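Long-range contacts in geranylgeranyl pyrophosphate synthase (Corynebacterium glutamicum, PDB 3LK5), which probably elongates allylic diphosphates in isoprenoid biosynthesis, as a magnesium-dependent prenyltransferase of the FPP/GGPP synthase family: residues 252-256 with 366-370; 258-263 with 282-286; 244-249 with 343-348. All blocks are in the same frame, centred on the assembly; numbering follows the deposited sequence.

Interaction 1. Residues 252-256 with 366-370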
# COMPACT_ATOMS: atom_id res chain seq x y z
N ALA A 252 -9.56 -23.22 10.07
CA ALA A 252 -10.09 -24.40 9.37
C ALA A 252 -10.17 -24.17 7.87
O ALA A 252 -9.90 -25.08 7.07
CB ALA A 252 -11.47 -24.78 9.95
N PHE A 253 -10.58 -22.96 7.46
CA PHE A 253 -10.65 -22.63 6.05
C PHE A 253 -9.27 -22.75 5.38
O PHE A 253 -9.17 -23.32 4.29
CB PHE A 253 -11.22 -21.19 5.90
CG PHE A 253 -11.05 -20.60 4.53
CD1 PHE A 253 -11.94 -20.93 3.50
CD2 PHE A 253 -10.03 -19.68 4.27
CE1 PHE A 253 -11.83 -20.35 2.22
CE2 PHE A 253 -9.88 -19.10 2.98
CZ PHE A 253 -10.79 -19.45 1.96
N GLN A 254 -8.21 -22.23 6.01
CA GLN A 254 -6.88 -22.34 5.40
C GLN A 254 -6.45 -23.81 5.32
O GLN A 254 -5.86 -24.24 4.34
CB GLN A 254 -5.82 -21.60 6.20
CG GLN A 254 -4.46 -21.61 5.43
CD GLN A 254 -4.61 -21.02 4.07
OE1 GLN A 254 -5.14 -19.92 3.94
NE2 GLN A 254 -4.18 -21.73 3.03
N LEU A 255 -6.73 -24.54 6.40
CA LEU A 255 -6.40 -26.02 6.38
C LEU A 255 -7.11 -26.74 5.24
O LEU A 255 -6.49 -27.57 4.56
CB LEU A 255 -6.71 -26.67 7.70
CG LEU A 255 -5.91 -26.17 8.93
CD1 LEU A 255 -6.46 -26.89 10.18
CD2 LEU A 255 -4.39 -26.42 8.77
N ARG A 256 -8.39 -26.43 5.03
CA ARG A 256 -9.13 -27.01 3.90
C ARG A 256 -8.48 -26.61 2.58
O ARG A 256 -8.35 -27.43 1.65
CB ARG A 256 -10.62 -26.58 3.89
CG ARG A 256 -11.43 -27.09 2.66
CD ARG A 256 -11.37 -28.66 2.52
NE ARG A 256 -12.03 -29.27 3.66
CZ ARG A 256 -11.81 -30.51 4.13
NH1 ARG A 256 -10.91 -31.30 3.54
NH2 ARG A 256 -12.49 -30.93 5.20
N ILE A 366 -19.62 -23.91 7.10
CA ILE A 366 -19.66 -25.26 6.55
C ILE A 366 -19.20 -25.31 5.10
O ILE A 366 -18.39 -26.17 4.75
CB ILE A 366 -21.05 -25.91 6.84
CG1 ILE A 366 -21.16 -26.15 8.36
CG2 ILE A 366 -21.21 -27.20 6.04
CD1 ILE A 366 -22.62 -26.22 8.92
N ARG A 367 -19.66 -24.37 4.27
CA ARG A 367 -19.10 -24.22 2.92
C ARG A 367 -17.58 -23.99 2.95
O ARG A 367 -16.87 -24.64 2.18
CB ARG A 367 -19.80 -23.10 2.12
CG ARG A 367 -21.32 -23.25 1.98
CD ARG A 367 -21.84 -22.67 0.66
NE ARG A 367 -23.20 -22.15 0.77
CZ ARG A 367 -24.26 -22.86 1.15
NH1 ARG A 367 -24.13 -24.13 1.48
NH2 ARG A 367 -25.45 -22.28 1.21
N SER A 368 -17.09 -23.09 3.82
CA SER A 368 -15.66 -22.74 3.88
C SER A 368 -14.71 -23.90 4.27
O SER A 368 -13.55 -23.96 3.81
CB SER A 368 -15.43 -21.60 4.88
OG SER A 368 -16.07 -20.40 4.49
N THR A 369 -15.19 -24.78 5.14
CA THR A 369 -14.32 -25.75 5.79
C THR A 369 -14.70 -27.19 5.43
O THR A 369 -13.86 -28.08 5.52
CB THR A 369 -14.40 -25.61 7.34
OG1 THR A 369 -15.66 -26.09 7.79
CG2 THR A 369 -14.27 -24.15 7.76
N GLU A 370 -15.96 -27.39 5.03
CA GLU A 370 -16.65 -28.71 4.94
C GLU A 370 -16.26 -29.74 5.99
O GLU A 370 -16.58 -29.57 7.18
CB GLU A 370 -16.53 -29.30 3.53
CG GLU A 370 -17.55 -28.73 2.57
CD GLU A 370 -16.91 -28.16 1.32
OE1 GLU A 370 -15.65 -27.99 1.33
OE2 GLU A 370 -17.66 -27.87 0.35
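Arg256 grips the backbone carbonyl of Thr369 side-on, with two nitrogens on one oxygen. Arg256 NE lies 2.9 Å from Thr369 O, with a fairly straight N-H...O angle of 161°. Arg256 NH2 adds a longer bond to Thr369 O at 3.2 Å. The oxygen sits at the edge of the guanidinium, in its plane. NH2 lies in the carbonyl plane, whereas NE approaches from above it. The arginine chain curls at chi2 and chi3, which folds the guanidinium back onto this carbonyl at the end of helix 355-369. The packing continues one turn earlier on helix 236-263. There the methyl Ala252 CB meets Thr369 CG2 at 3.6 Å. Phe253 turns a ring edge to Ser368, with CD1 3.4 Å from Ser368 O. Further out, Arg256 NH1 forms a salt bridge with Glu334, which fixes the far side of the guanidinium. Thr369 OG1 is hydrogen-bonded to Thr341 OG1 and Ala365 O, and Ser368 OG to Leu364 O. The contact thus joins the end of helix 355-369 to helix 236-263. Helix 329-347 packs on Ala252 and Arg256, and helix 205-231 touches Phe253.

Interaction 2. Residues 258-263 with 282-286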
# COMPACT_ATOMS: atom_id res chain seq x y z
N ASP A 258 -5.35 -25.81 2.08
CA ASP A 258 -4.11 -26.57 1.96
C ASP A 258 -4.39 -27.99 1.43
O ASP A 258 -3.68 -28.46 0.55
CB ASP A 258 -3.39 -26.70 3.29
CG ASP A 258 -2.97 -25.36 3.89
OD1 ASP A 258 -2.85 -24.34 3.17
OD2 ASP A 258 -2.74 -25.36 5.10
N LEU A 259 -5.43 -28.66 1.93
CA LEU A 259 -5.73 -30.01 1.45
C LEU A 259 -6.14 -29.97 -0.02
O LEU A 259 -5.65 -30.78 -0.83
CB LEU A 259 -6.80 -30.71 2.31
CG LEU A 259 -6.43 -30.97 3.77
CD1 LEU A 259 -7.57 -31.69 4.50
CD2 LEU A 259 -5.12 -31.84 3.88
N LEU A 260 -6.97 -28.98 -0.38
CA LEU A 260 -7.36 -28.82 -1.79
C LEU A 260 -6.16 -28.52 -2.70
O LEU A 260 -6.14 -28.97 -3.84
CB LEU A 260 -8.43 -27.73 -1.99
CG LEU A 260 -9.84 -28.06 -1.48
CD1 LEU A 260 -10.69 -26.76 -1.48
CD2 LEU A 260 -10.55 -29.22 -2.26
N GLY A 261 -5.18 -27.77 -2.20
CA GLY A 261 -4.00 -27.39 -3.01
C GLY A 261 -3.09 -28.59 -3.32
O GLY A 261 -2.22 -28.52 -4.19
N VAL A 262 -3.32 -29.70 -2.62
CA VAL A 262 -2.57 -30.93 -2.89
C VAL A 262 -3.50 -31.99 -3.50
O VAL A 262 -3.19 -32.61 -4.54
CB VAL A 262 -1.91 -31.40 -1.57
CG1 VAL A 262 -1.32 -32.81 -1.72
CG2 VAL A 262 -0.81 -30.41 -1.19
N PHE A 263 -4.67 -32.19 -2.89
CA PHE A 263 -5.52 -33.32 -3.25
C PHE A 263 -6.74 -32.94 -4.07
O PHE A 263 -7.51 -33.81 -4.46
CB PHE A 263 -5.98 -34.08 -2.00
CG PHE A 263 -4.86 -34.64 -1.19
CD1 PHE A 263 -4.14 -35.74 -1.67
CD2 PHE A 263 -4.53 -34.08 0.04
CE1 PHE A 263 -3.11 -36.28 -0.91
CE2 PHE A 263 -3.50 -34.61 0.82
CZ PHE A 263 -2.77 -35.74 0.31
N ARG A 282 4.62 -23.70 2.63
CA ARG A 282 4.95 -24.28 3.93
C ARG A 282 3.72 -24.46 4.84
O ARG A 282 3.50 -23.70 5.79
CB ARG A 282 6.05 -23.48 4.62
CG ARG A 282 7.35 -23.56 3.86
CD ARG A 282 8.03 -24.88 4.13
NE ARG A 282 9.04 -25.20 3.12
CZ ARG A 282 9.73 -26.34 3.08
NH1 ARG A 282 9.57 -27.28 4.02
NH2 ARG A 282 10.61 -26.53 2.10
N THR A 283 2.95 -25.50 4.54
CA THR A 283 1.68 -25.74 5.19
C THR A 283 1.81 -26.54 6.48
O THR A 283 2.85 -27.20 6.76
CB THR A 283 0.74 -26.46 4.20
OG1 THR A 283 1.34 -27.70 3.78
CG2 THR A 283 0.50 -25.60 2.95
N VAL A 284 0.74 -26.53 7.27
CA VAL A 284 0.63 -27.45 8.39
C VAL A 284 0.64 -28.91 7.89
O VAL A 284 1.29 -29.77 8.52
CB VAL A 284 -0.66 -27.18 9.21
CG1 VAL A 284 -0.97 -28.35 10.15
CG2 VAL A 284 -0.49 -25.84 10.01
N LEU A 285 -0.05 -29.18 6.78
CA LEU A 285 -0.02 -30.52 6.13
C LEU A 285 1.44 -30.97 5.88
O LEU A 285 1.85 -32.09 6.27
CB LEU A 285 -0.77 -30.49 4.79
CG LEU A 285 -0.77 -31.76 3.91
CD1 LEU A 285 -1.44 -32.94 4.62
CD2 LEU A 285 -1.36 -31.56 2.52
N LEU A 286 2.21 -30.12 5.20
CA LEU A 286 3.61 -30.46 4.90
C LEU A 286 4.47 -30.64 6.15
O LEU A 286 5.27 -31.58 6.21
CB LEU A 286 4.24 -29.44 3.91
CG LEU A 286 5.71 -29.69 3.53
CD1 LEU A 286 5.93 -31.08 2.83
CD2 LEU A 286 6.26 -28.52 2.68
O HOH W 1 -2.44 -27.67 6.17
O HOH W 2 -1.05 -24.40 6.82
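Asp258 and Thr283 slide past each other in opposite directions, carboxylate along methyl. Asp258 CB first comes to 4.1 Å from Thr283 CG2. CG is anti to its own carbonyl carbon (chi1 -61°), a setting that lays the carboxylate beside the threonine. Asp258 CG is then 3.6 Å from Thr283 CG2. At the tip the two oxygens part ways. OD1 touches the same methyl and takes its hydrogen bond from Gln254 NE2. Asp258 OD2 accepts from two waters, whose oxygens are each 2.6 Å from it. One water accepts from Val284 N at 2.8 Å, the other from Leu285 N at 2.9 Å. The carboxylate is therefore tied through water to the first amides of helix 284-296. Thr283 is the N-cap of that helix: its OG1 accepts from Leu286 N. Thr283 thus caps the helix with OG1 and packs on the aspartate with CG2. Next to these polar groups Leu285 is a knob in a hole made by Asp258, Leu259, Val262 and Phe263. Its CD1 meets Leu259 CD2 at 3.9 Å, the two side chains crossing at about a right angle. Val262 CG2 comes tip to tip with Leu285 CD2, also at 3.9 Å. Phe263 reaches that methyl with CE2. Helix 314-326 adds Ile324 against Leu285. The sequence FQLRDD (253-258) probably leads into the second aspartate-rich motif, DDxxD, of trans-prenyltransferases; Asp258 would be its second aspartate, and Gly261 takes the place of the last, where many relatives have aspartate.

Interaction 3. Residues 244-249 with 343-348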
# COMPACT_ATOMS: atom_id res chain seq x y z
N HIS A 244 -14.07 -15.08 17.95
CA HIS A 244 -13.74 -16.49 18.22
C HIS A 244 -14.18 -17.38 17.07
O HIS A 244 -13.43 -18.24 16.63
CB HIS A 244 -14.41 -16.97 19.51
CG HIS A 244 -13.70 -16.57 20.76
ND1 HIS A 244 -12.46 -17.06 21.09
CD2 HIS A 244 -14.11 -15.82 21.82
CE1 HIS A 244 -12.10 -16.59 22.28
NE2 HIS A 244 -13.09 -15.84 22.75
N TYR A 245 -15.40 -17.18 16.60
CA TYR A 245 -15.84 -17.85 15.37
C TYR A 245 -14.86 -17.63 14.23
O TYR A 245 -14.44 -18.58 13.55
CB TYR A 245 -17.25 -17.36 14.99
CG TYR A 245 -17.73 -17.71 13.59
CD1 TYR A 245 -18.61 -18.80 13.37
CD2 TYR A 245 -17.31 -16.93 12.47
CE1 TYR A 245 -19.09 -19.07 12.06
CE2 TYR A 245 -17.74 -17.21 11.19
CZ TYR A 245 -18.64 -18.27 10.98
OH TYR A 245 -19.05 -18.48 9.68
N GLY A 246 -14.45 -16.39 14.02
CA GLY A 246 -13.59 -16.09 12.87
C GLY A 246 -12.22 -16.76 13.04
O GLY A 246 -11.60 -17.17 12.05
N HIS A 247 -11.72 -16.81 14.27
CA HIS A 247 -10.41 -17.41 14.53
C HIS A 247 -10.46 -18.92 14.16
O HIS A 247 -9.65 -19.40 13.35
CB HIS A 247 -10.01 -17.24 16.01
CG HIS A 247 -8.84 -18.08 16.44
ND1 HIS A 247 -8.98 -19.39 16.89
CD2 HIS A 247 -7.53 -17.78 16.56
CE1 HIS A 247 -7.78 -19.86 17.22
NE2 HIS A 247 -6.89 -18.91 17.03
N ASP A 248 -11.46 -19.61 14.71
CA ASP A 248 -11.61 -21.07 14.49
C ASP A 248 -11.97 -21.43 13.05
O ASP A 248 -11.30 -22.25 12.42
CB ASP A 248 -12.65 -21.65 15.43
CG ASP A 248 -12.20 -21.63 16.88
OD1 ASP A 248 -11.05 -21.25 17.18
OD2 ASP A 248 -13.02 -22.00 17.72
N ILE A 249 -13.00 -20.79 12.50
CA ILE A 249 -13.37 -21.05 11.13
C ILE A 249 -12.28 -20.59 10.13
O ILE A 249 -12.05 -21.24 9.11
CB ILE A 249 -14.79 -20.44 10.80
CG1 ILE A 249 -15.86 -20.95 11.80
CG2 ILE A 249 -15.18 -20.75 9.32
CD1 ILE A 249 -15.87 -22.56 12.00
N SER A 343 -15.97 -26.05 17.18
CA SER A 343 -15.79 -25.02 18.19
C SER A 343 -16.15 -23.62 17.65
O SER A 343 -16.77 -22.82 18.36
CB SER A 343 -14.36 -25.08 18.78
OG SER A 343 -13.41 -24.86 17.74
N GLY A 344 -15.82 -23.35 16.39
CA GLY A 344 -16.20 -22.05 15.79
C GLY A 344 -17.71 -21.87 15.77
O GLY A 344 -18.22 -20.82 16.16
N LEU A 345 -18.44 -22.89 15.34
CA LEU A 345 -19.90 -22.80 15.32
C LEU A 345 -20.49 -22.59 16.71
O LEU A 345 -21.43 -21.80 16.88
CB LEU A 345 -20.51 -24.04 14.68
CG LEU A 345 -20.25 -24.27 13.20
CD1 LEU A 345 -20.85 -25.61 12.81
CD2 LEU A 345 -20.88 -23.14 12.40
N ALA A 346 -19.91 -23.28 17.70
CA ALA A 346 -20.39 -23.21 19.09
C ALA A 346 -20.32 -21.80 19.63
O ALA A 346 -21.20 -21.37 20.39
CB ALA A 346 -19.60 -24.17 20.02
N HIS A 347 -19.28 -21.06 19.24
CA HIS A 347 -19.16 -19.65 19.59
C HIS A 347 -20.36 -18.77 19.22
O HIS A 347 -20.67 -17.83 19.94
CB HIS A 347 -17.84 -19.06 19.08
CG HIS A 347 -16.65 -19.52 19.85
ND1 HIS A 347 -16.42 -19.13 21.15
CD2 HIS A 347 -15.62 -20.33 19.51
CE1 HIS A 347 -15.30 -19.68 21.58
NE2 HIS A 347 -14.79 -20.41 20.60
N LEU A 348 -21.06 -19.10 18.15
CA LEU A 348 -22.27 -18.36 17.77
C LEU A 348 -23.46 -18.50 18.73
O LEU A 348 -24.37 -17.67 18.71
CB LEU A 348 -22.73 -18.76 16.37
CG LEU A 348 -21.73 -18.56 15.25
CD1 LEU A 348 -22.33 -19.14 13.97
CD2 LEU A 348 -21.40 -17.07 15.11
O HOH W 3 -12.50 -21.86 20.41
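Helices 244-249 and 343-347 run antiparallel at 166°, their axes 7.8 Å apart, and come closest where Tyr245 CA lies 4.2 Å from Gly344 CA. Gly344 has no side chain, and Ile249 CD1 lies 3.8 Å from Gly344 CA, with Asp248 CB against the glycine too. His244 and His347 form an offset stack, planes at 8° and centroids 4.5 Å apart. His244 CB sits over the centre of the His347 ring, 3.3 Å from the centroid, in a CH-pi contact. The edge of the His347 ring is polar. Asp248 OD2 lies at this edge, in the ring plane. A water donates to Asp248 OD2 at 2.7 Å and is also hydrogen-bonded to His347 NE2, so it bridges the two. Ser343 OG lies 2.9 Å from Asp248 OD2, but its proton may go to Gln339 O instead. Asp248 OD1 accepts from His247 ND1, so both carboxylate oxygens have partners. Such antiparallel helix pairs build the all-alpha fold of polyprenyl synthases, and this one joins helix 236-263 to helix 329-347. Tyr245 has CG anti to its backbone N (chi1 167°), which sends the ring past Gly344 O and Leu348 toward helix 355-369. Tyr245 CD1 meets Leu348 CG at 3.7 Å and, at the ring edge, Gly344 O. One ring face is covered by Ile249 CG1 of the same helix. Tyr245 OH is hydrogen-bonded to Leu361 O and to Tyr69 OH, and helix 355-369 also touches the tyrosine through Ala365.

In the fold
All three contacts share helix 236-263. From interaction 3 through interaction 1 to interaction 2 they follow it toward its C-terminal end. Interaction 1 lies about 12 Å from each of the others, centre to centre. It touches both: Thr369 CG2 is 3.9 Å from Ile249 CG2, and Leu255 CD2 is 3.8 Å from Val284 CB. Interactions 2 and 3 do not touch, their centres being about 22 Å apart. Interaction 2 is nearest the magnesium-binding aspartates, its Thr283 side chain about 7 Å from that of Asp194. In interaction 1, the Phe253 side chain is about 12 Å from that of Asp108. Interaction 3 lies away from these sites.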